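Local coordinates for proteinase K (PDB 2B6N), which probably cleaves peptide bonds as a calcium-binding serine endopeptidase of the subtilase family, this chain being the catalytic domain of a longer precursor, at residues N22-T34 with G232-L244. Sequence-based numbering, arbitrary orientation.
Sequences NNYHTDYDGSGVT and GVAALYLDENPNL. With CA (calcium ion), chain C.
The Y28 ring lies flat on the stem of E240. E240 CB sits over the middle of one face, 3.7 Å from the ring centroid of Y28 and 7° off the normal, a CH-pi contact. The extended E240 chain carries CG on past CZ and OH on that same face, and its carboxylate plane stays within 13° of the ring. R256 holds that carboxylate in a salt bridge. L236 O and D239 CG approach the same ring obliquely. The carboxylate of D239 points at the turn that follows Y28. With CG anti to the backbone N (chi1 176°), D239 brings OD2 within reach of three successive backbone N-H groups. D29 N meets D239 OD2 at 3.0 Å, nearly straight and almost along the C-O axis. The bonds from G30 N and S31 N to the same oxygen are weak and bent. D29 OD1 also lies 3.0 Å from D239 OD2, two acceptors side by side. The two carboxylates probably disfavour each other's charge, while the amide N-H groups offset this. D29 OD1 is itself met by S31 N at 3.1 Å, closing an Asx turn. The L236 methyls pack against oxygens: CD2 touches Y28 O, and CD1 meets the Y24 hydroxyl, which is bonded to V87 O. V33 makes apolar contacts, CG2 with L238 CB at 3.7 Å and CG1 with A235 CB. One water joins S31 O to L238 O. In this subtilisin-like alpha/beta fold, the contact fixes the loop between calcium-ligating strand 23-25 and central parallel strand 34-39 against helix 223-240, whose first turn carries S224, the predicted catalytic serine.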
loop_
_atom_site.group_PDB
_atom_site.type_symbol
_atom_site.label_atom_id
_atom_site.label_comp_id
_atom_site.label_asym_id
_atom_site.label_seq_id
_atom_site.Cartn_x
_atom_site.Cartn_y
_atom_site.Cartn_z
ATOM N N ASN A 22 -2.226 -19.478 -10.177
ATOM C CA ASN A 22 -3.614 -19.080 -10.480
ATOM C C ASN A 22 -4.549 -19.248 -9.282
ATOM O O ASN A 22 -5.738 -19.594 -9.429
ATOM C CB ASN A 22 -4.157 -19.881 -11.682
ATOM C CG ASN A 22 -5.303 -19.175 -12.402
ATOM O OD1 ASN A 22 -6.379 -19.764 -12.651
ATOM N ND2 ASN A 22 -5.080 -17.933 -12.753
ATOM N N ASN A 23 -3.987 -19.026 -8.093
ATOM C CA ASN A 23 -4.709 -19.170 -6.842
ATOM C C ASN A 23 -4.234 -18.164 -5.806
ATOM O O ASN A 23 -3.011 -17.974 -5.629
ATOM C CB ASN A 23 -4.518 -20.567 -6.245
ATOM C CG ASN A 23 -5.515 -20.849 -5.124
ATOM O OD1 ASN A 23 -5.150 -20.952 -3.956
ATOM N ND2 ASN A 23 -6.774 -20.969 -5.486
ATOM N N TYR A 24 -5.191 -17.533 -5.125
ATOM C CA TYR A 24 -4.867 -16.659 -3.988
ATOM C C TYR A 24 -5.530 -17.210 -2.718
ATOM O O TYR A 24 -6.747 -17.092 -2.536
ATOM C CB TYR A 24 -5.221 -15.177 -4.238
ATOM C CG TYR A 24 -4.939 -14.309 -3.020
ATOM C CD1 TYR A 24 -3.668 -14.295 -2.439
ATOM C CD2 TYR A 24 -5.936 -13.532 -2.436
ATOM C CE1 TYR A 24 -3.388 -13.536 -1.311
ATOM C CE2 TYR A 24 -5.661 -12.741 -1.296
ATOM C CZ TYR A 24 -4.392 -12.778 -0.730
ATOM O OH TYR A 24 -4.101 -12.028 0.392
ATOM N N HIS A 25 -4.720 -17.840 -1.875
ATOM C CA HIS A 25 -5.214 -18.424 -0.630
ATOM C C HIS A 25 -5.212 -17.379 0.466
ATOM O O HIS A 25 -4.269 -16.588 0.561
ATOM C CB HIS A 25 -4.315 -19.600 -0.211
ATOM C CG HIS A 25 -4.734 -20.238 1.077
ATOM N ND1 HIS A 25 -5.672 -21.243 1.132
ATOM C CD2 HIS A 25 -4.362 -19.998 2.356
ATOM C CE1 HIS A 25 -5.872 -21.589 2.394
ATOM N NE2 HIS A 25 -5.091 -20.845 3.158
ATOM N N THR A 26 -6.252 -17.401 1.300
ATOM C CA THR A 26 -6.316 -16.546 2.490
ATOM C C THR A 26 -6.707 -17.389 3.712
ATOM O O THR A 26 -7.562 -18.275 3.618
ATOM C CB THR A 26 -7.332 -15.389 2.328
ATOM O OG1 THR A 26 -8.600 -15.895 1.891
ATOM C CG2 THR A 26 -6.818 -14.343 1.315
ATOM N N ASP A 27 -6.072 -17.094 4.842
ATOM C CA ASP A 27 -6.443 -17.611 6.158
ATOM C C ASP A 27 -7.071 -16.513 7.021
ATOM O O ASP A 27 -7.719 -16.786 8.049
ATOM C CB ASP A 27 -5.193 -18.155 6.849
ATOM C CG ASP A 27 -4.543 -19.281 6.051
ATOM O OD1 ASP A 27 -5.252 -20.276 5.757
ATOM O OD2 ASP A 27 -3.359 -19.145 5.673
ATOM N N TYR A 28 -6.847 -15.269 6.609
ATOM C CA TYR A 28 -7.370 -14.089 7.300
ATOM C C TYR A 28 -7.839 -13.155 6.215
ATOM O O TYR A 28 -7.559 -13.388 5.035
ATOM C CB TYR A 28 -6.279 -13.439 8.184
ATOM C CG TYR A 28 -5.855 -14.385 9.265
ATOM C CD1 TYR A 28 -4.782 -15.269 9.081
ATOM C CD2 TYR A 28 -6.591 -14.474 10.439
ATOM C CE1 TYR A 28 -4.445 -16.187 10.072
ATOM C CE2 TYR A 28 -6.266 -15.380 11.408
ATOM C CZ TYR A 28 -5.197 -16.225 11.228
ATOM O OH TYR A 28 -4.902 -17.111 12.235
ATOM N N ASP A 29 -8.530 -12.090 6.601
ATOM C CA ASP A 29 -9.086 -11.167 5.619
ATOM C C ASP A 29 -9.085 -9.699 6.063
ATOM O O ASP A 29 -9.704 -8.853 5.410
ATOM C CB ASP A 29 -10.507 -11.614 5.242
ATOM C CG ASP A 29 -11.452 -11.659 6.434
ATOM O OD1 ASP A 29 -11.109 -11.137 7.515
ATOM O OD2 ASP A 29 -12.563 -12.220 6.282
ATOM N N GLY A 30 -8.422 -9.389 7.178
ATOM C CA GLY A 30 -8.356 -7.987 7.614
ATOM C C GLY A 30 -9.543 -7.537 8.456
ATOM O O GLY A 30 -9.697 -6.342 8.730
ATOM N N SER A 31 -10.379 -8.489 8.882
ATOM C CA SER A 31 -11.481 -8.216 9.810
ATOM C C SER A 31 -10.953 -7.488 11.035
ATOM O O SER A 31 -9.887 -7.845 11.561
ATOM C CB SER A 31 -12.161 -9.523 10.249
ATOM O OG SER A 31 -12.895 -10.085 9.185
ATOM N N GLY A 32 -11.676 -6.438 11.434
ATOM C CA GLY A 32 -11.364 -5.678 12.636
ATOM C C GLY A 32 -10.209 -4.710 12.482
ATOM O O GLY A 32 -9.789 -4.079 13.472
ATOM N N VAL A 33 -9.710 -4.577 11.250
ATOM C CA VAL A 33 -8.595 -3.673 10.927
ATOM C C VAL A 33 -9.072 -2.559 9.989
ATOM O O VAL A 33 -9.976 -2.772 9.176
ATOM C CB VAL A 33 -7.413 -4.447 10.242
ATOM C CG1 VAL A 33 -6.225 -3.519 9.931
ATOM C CG2 VAL A 33 -6.946 -5.601 11.112
ATOM N N THR A 34 -8.485 -1.366 10.122
ATOM C CA THR A 34 -8.823 -0.252 9.244
ATOM C C THR A 34 -7.583 0.175 8.463
ATOM O O THR A 34 -6.507 0.355 9.028
ATOM C CB THR A 34 -9.376 0.947 10.046
ATOM O OG1 THR A 34 -10.538 0.526 10.760
ATOM C CG2 THR A 34 -9.790 2.090 9.110
ATOM N N GLY A 232 -2.004 -4.338 2.646
ATOM C CA GLY A 232 -3.012 -5.387 2.740
ATOM C C GLY A 232 -2.542 -6.550 3.599
ATOM O O GLY A 232 -3.304 -7.072 4.393
ATOM N N VAL A 233 -1.272 -6.937 3.458
ATOM C CA VAL A 233 -0.706 -8.023 4.277
ATOM C C VAL A 233 -0.555 -7.598 5.738
ATOM O O VAL A 233 -0.843 -8.379 6.643
ATOM C CB VAL A 233 0.613 -8.583 3.678
ATOM C CG1 VAL A 233 1.302 -9.589 4.626
ATOM C CG2 VAL A 233 0.329 -9.260 2.310
ATOM N N ALA A 234 -0.102 -6.371 5.985
ATOM C CA ALA A 234 -0.172 -5.826 7.368
ATOM C C ALA A 234 -1.568 -6.019 7.981
ATOM O O ALA A 234 -1.691 -6.460 9.135
ATOM C CB ALA A 234 0.217 -4.339 7.383
ATOM N N ALA A 235 -2.611 -5.708 7.205
ATOM C CA ALA A 235 -3.993 -5.885 7.660
ATOM C C ALA A 235 -4.311 -7.342 7.962
ATOM O O ALA A 235 -4.997 -7.628 8.940
ATOM C CB ALA A 235 -4.994 -5.334 6.648
ATOM N N LEU A 236 -3.825 -8.262 7.128
ATOM C CA LEU A 236 -3.962 -9.702 7.429
ATOM C C LEU A 236 -3.325 -10.064 8.761
ATOM O O LEU A 236 -3.929 -10.776 9.572
ATOM C CB LEU A 236 -3.314 -10.565 6.341
ATOM C CG LEU A 236 -3.873 -10.487 4.917
ATOM C CD1 LEU A 236 -3.138 -11.471 4.003
ATOM C CD2 LEU A 236 -5.368 -10.757 4.874
ATOM N N TYR A 237 -2.103 -9.577 8.988
ATOM C CA TYR A 237 -1.367 -9.903 10.211
ATOM C C TYR A 237 -2.056 -9.322 11.444
ATOM O O TYR A 237 -2.028 -9.916 12.506
ATOM C CB TYR A 237 0.072 -9.384 10.165
ATOM C CG TYR A 237 0.990 -10.019 9.131
ATOM C CD1 TYR A 237 2.303 -9.579 9.021
ATOM C CD2 TYR A 237 0.553 -11.026 8.262
ATOM C CE1 TYR A 237 3.186 -10.133 8.093
ATOM C CE2 TYR A 237 1.436 -11.600 7.314
ATOM C CZ TYR A 237 2.750 -11.132 7.248
ATOM O OH TYR A 237 3.646 -11.623 6.331
ATOM N N LEU A 238 -2.671 -8.149 11.291
ATOM C CA LEU A 238 -3.361 -7.478 12.404
ATOM C C LEU A 238 -4.739 -8.090 12.699
ATOM O O LEU A 238 -5.270 -7.924 13.797
ATOM C CB LEU A 238 -3.454 -5.976 12.129
ATOM C CG LEU A 238 -2.176 -5.160 12.394
ATOM C CD1 LEU A 238 -2.278 -3.750 11.761
ATOM C CD2 LEU A 238 -1.848 -5.077 13.896
ATOM N N ASP A 239 -5.318 -8.768 11.709
ATOM C CA ASP A 239 -6.514 -9.598 11.911
ATOM C C ASP A 239 -6.094 -10.841 12.709
ATOM O O ASP A 239 -6.700 -11.173 13.740
ATOM C CB ASP A 239 -7.085 -9.968 10.525
ATOM C CG ASP A 239 -8.286 -10.914 10.571
ATOM O OD1 ASP A 239 -8.738 -11.335 11.659
ATOM O OD2 ASP A 239 -8.781 -11.251 9.475
ATOM N N GLU A 240 -5.046 -11.511 12.233
ATOM C CA GLU A 240 -4.439 -12.665 12.935
ATOM C C GLU A 240 -4.010 -12.358 14.383
ATOM O O GLU A 240 -4.264 -13.150 15.303
ATOM C CB GLU A 240 -3.240 -13.170 12.132
ATOM C CG GLU A 240 -2.507 -14.358 12.741
ATOM C CD GLU A 240 -1.177 -14.654 12.061
ATOM O OE1 GLU A 240 -0.859 -13.998 11.048
ATOM O OE2 GLU A 240 -0.439 -15.541 12.543
ATOM N N ASN A 241 -3.352 -11.215 14.579
ATOM C CA ASN A 241 -2.906 -10.815 15.902
ATOM C C ASN A 241 -3.099 -9.304 16.067
ATOM O O ASN A 241 -2.223 -8.543 15.699
ATOM C CB ASN A 241 -1.430 -11.198 16.088
ATOM C CG ASN A 241 -0.905 -10.896 17.493
ATOM O OD1 ASN A 241 -1.588 -10.275 18.320
ATOM N ND2 ASN A 241 0.313 -11.338 17.763
ATOM N N PRO A 242 -4.247 -8.874 16.627
ATOM C CA PRO A 242 -4.507 -7.433 16.806
ATOM C C PRO A 242 -3.626 -6.743 17.856
ATOM O O PRO A 242 -3.734 -5.533 18.033
ATOM C CB PRO A 242 -5.989 -7.368 17.213
ATOM C CG PRO A 242 -6.336 -8.724 17.708
ATOM C CD PRO A 242 -5.366 -9.715 17.088
ATOM N N ASN A 243 -2.740 -7.494 18.505
ATOM C CA ASN A 243 -1.872 -6.928 19.524
ATOM C C ASN A 243 -0.501 -6.497 19.036
ATOM O O ASN A 243 0.298 -5.985 19.823
ATOM C CB ASN A 243 -1.747 -7.871 20.725
ATOM C CG ASN A 243 -3.024 -7.962 21.513
ATOM O OD1 ASN A 243 -3.669 -6.956 21.794
ATOM N ND2 ASN A 243 -3.400 -9.173 21.876
ATOM N N LEU A 244 -0.221 -6.695 17.745
ATOM C CA LEU A 244 1.072 -6.316 17.197
ATOM C C LEU A 244 1.222 -4.798 17.137
ATOM O O LEU A 244 0.316 -4.103 16.680
ATOM C CB LEU A 244 1.241 -6.892 15.790
ATOM C CG LEU A 244 1.190 -8.410 15.639
ATOM C CD1 LEU A 244 1.130 -8.728 14.135
ATOM C CD2 LEU A 244 2.419 -9.040 16.325
HETATM CA CA CA C . -0.662 -18.032 -5.832
HETATM O O HOH W 1 -8.232 -7.362 14.152
HETATM O O HOH W 2 -0.296 -20.109 -4.370
#